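PDB 5NJW: Blr6230 protein from Bradyrhizobium diazoefficiens USDA 110, which is probably a zinc-dependent subclass B3 metallo-beta-lactamase that hydrolyses the beta-lactam ring of antibiotics. Local coordinates for residues I67-A72 and L98-H103. Sequence-based numbering, arbitrary orientation.
Sequences ILMDTA and LNTHAH. With ZN (zinc ion), chain C; OH (hydroxide ion), chain K.
The zinc-binding His-X-His-X-Asp-His motif of the metallo-beta-lactamase fold, completed by Asp105 and His106, follows strand 94-98, and the Asp70 carboxylate grips Asn99 and Thr100, the two residues in front of His101. Strands 65-69 and 94-98 run parallel up to this point: Leu98 N donates to Leu68 O, and Asp70 N to Leu98 O at 2.9 Å. Beside these bonds Met69, in one of its two conformers, brings SD and CE to Leu98 CB, while Ile67 CG2 touches Leu98 CD1 at 3.9 Å. Beyond the last backbone bond, Asp70 OD1 takes two donors, Asn99 ND2 at 2.8 Å, nearly along the C-O bond, and Thr100 N at 2.9 Å, on the syn side. Thr100 OG1 donates a hydrogen bond to Asp70 OD2 at 2.7 Å, brought there by a chi1 of 49° that sets it between N and C. The Asn99 amide, turned 81° from the carboxylate, also reaches His101 O from above the carbonyl plane. His101 NE2 and His103 ND1 bind the zinc ion with His177 and a hydroxide, and Cys201 O accepts from His101 ND1. Asn99 thus links the buried carboxylate, probably an anion, to the His101 main chain, leaving Asp70 one step further from the metal.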
loop_
_atom_site.group_PDB
_atom_site.type_symbol
_atom_site.label_atom_id
_atom_site.label_comp_id
_atom_site.label_asym_id
_atom_site.label_seq_id
_atom_site.Cartn_x
_atom_site.Cartn_y
_atom_site.Cartn_z
ATOM N N ILE A 67 10.720 3.943 -9.718
ATOM C CA ILE A 67 9.973 4.258 -8.505
ATOM C C ILE A 67 9.619 2.927 -7.831
ATOM O O ILE A 67 9.094 2.000 -8.475
ATOM C CB ILE A 67 8.693 5.047 -8.823
ATOM C CG1 ILE A 67 9.013 6.364 -9.552
ATOM C CG2 ILE A 67 7.857 5.279 -7.558
ATOM C CD1 ILE A 67 7.793 7.058 -10.114
ATOM N N LEU A 68 9.947 2.816 -6.541
ATOM C CA LEU A 68 9.541 1.667 -5.735
ATOM C C LEU A 68 8.305 2.055 -4.943
ATOM O O LEU A 68 8.338 3.018 -4.183
ATOM C CB LEU A 68 10.687 1.274 -4.807
ATOM C CG LEU A 68 10.429 0.076 -3.907
ATOM C CD1 LEU A 68 10.244 -1.165 -4.713
ATOM C CD2 LEU A 68 11.557 -0.113 -2.922
ATOM N N MET A 69 7.224 1.287 -5.106
ATOM C CA MET A 69 5.996 1.502 -4.367
ATOM C C MET A 69 5.962 0.466 -3.224
ATOM O O MET A 69 5.728 -0.732 -3.442
ATOM C CB MET A 69 4.781 1.321 -5.269
ATOM C CG MET A 69 3.427 1.559 -4.603
ATOM S SD MET A 69 3.107 3.224 -4.016
ATOM C CE MET A 69 2.983 4.131 -5.568
ATOM N N ASP A 70 6.247 0.969 -2.016
ATOM C CA ASP A 70 6.260 0.196 -0.760
ATOM C C ASP A 70 7.406 -0.821 -0.705
ATOM O O ASP A 70 8.203 -0.981 -1.642
ATOM C CB ASP A 70 4.894 -0.465 -0.506
ATOM C CG ASP A 70 3.808 0.521 -0.131
ATOM O OD1 ASP A 70 4.076 1.552 0.520
ATOM O OD2 ASP A 70 2.633 0.266 -0.475
ATOM N N THR A 71 7.522 -1.447 0.476
ATOM C CA THR A 71 8.369 -2.623 0.706
ATOM C C THR A 71 7.550 -3.665 1.457
ATOM O O THR A 71 6.330 -3.644 1.359
ATOM C CB THR A 71 9.703 -2.254 1.412
ATOM O OG1 THR A 71 9.442 -1.611 2.652
ATOM C CG2 THR A 71 10.570 -1.354 0.513
ATOM N N ALA A 72 8.198 -4.620 2.121
ATOM C CA ALA A 72 7.457 -5.649 2.826
ATOM C C ALA A 72 7.917 -5.695 4.284
ATOM O O ALA A 72 8.391 -4.705 4.822
ATOM C CB ALA A 72 7.589 -6.979 2.090
ATOM N N LEU A 98 7.881 5.492 -2.799
ATOM C CA LEU A 98 6.591 5.993 -2.379
ATOM C C LEU A 98 5.976 5.017 -1.395
ATOM O O LEU A 98 6.180 3.808 -1.495
ATOM C CB LEU A 98 5.655 6.191 -3.582
ATOM C CG LEU A 98 5.804 7.529 -4.288
ATOM C CD1 LEU A 98 7.222 7.903 -4.686
ATOM C CD2 LEU A 98 4.891 7.576 -5.497
ATOM N N ASN A 99 5.219 5.547 -0.435
ATOM C CA ASN A 99 4.535 4.740 0.567
ATOM C C ASN A 99 3.054 4.923 0.414
ATOM O O ASN A 99 2.580 6.072 0.238
ATOM C CB ASN A 99 4.990 5.184 1.965
ATOM C CG ASN A 99 4.513 4.283 3.125
ATOM O OD1 ASN A 99 4.283 4.812 4.204
ATOM N ND2 ASN A 99 4.427 2.978 2.943
ATOM N N THR A 100 2.288 3.836 0.558
ATOM C CA THR A 100 0.838 3.921 0.694
ATOM C C THR A 100 0.502 4.266 2.153
ATOM O O THR A 100 -0.203 5.244 2.426
ATOM C CB THR A 100 0.146 2.594 0.337
ATOM O OG1 THR A 100 0.776 1.510 1.023
ATOM C CG2 THR A 100 0.135 2.376 -1.155
ATOM N N HIS A 101 1.025 3.496 3.119
ATOM C CA HIS A 101 0.803 3.822 4.524
ATOM C C HIS A 101 1.881 3.193 5.399
ATOM O O HIS A 101 2.526 2.193 5.054
ATOM C CB HIS A 101 -0.596 3.386 4.990
ATOM C CG HIS A 101 -0.756 1.904 5.187
ATOM N ND1 HIS A 101 -1.243 1.042 4.229
ATOM C CD2 HIS A 101 -0.543 1.141 6.280
ATOM C CE1 HIS A 101 -1.312 -0.182 4.720
ATOM N NE2 HIS A 101 -0.859 -0.154 5.953
ATOM N N ALA A 102 2.079 3.810 6.565
ATOM C CA ALA A 102 3.255 3.587 7.370
ATOM C C ALA A 102 3.050 2.533 8.446
ATOM O O ALA A 102 3.091 2.841 9.641
ATOM C CB ALA A 102 3.677 4.930 7.976
ATOM N N HIS A 103 2.831 1.288 8.034
ATOM C CA HIS A 103 2.903 0.101 8.915
ATOM C C HIS A 103 4.043 -0.803 8.505
ATOM O O HIS A 103 4.406 -0.826 7.301
ATOM C CB HIS A 103 1.602 -0.698 8.861
ATOM C CG HIS A 103 0.431 0.003 9.460
ATOM N ND1 HIS A 103 -0.862 -0.338 9.128
ATOM C CD2 HIS A 103 0.346 0.955 10.410
ATOM C CE1 HIS A 103 -1.700 0.388 9.847
ATOM N NE2 HIS A 103 -0.993 1.200 10.608
HETATM ZN ZN ZN C . -1.497 -1.432 7.440
HETATM O O OH K . -0.840 -3.159 7.283
#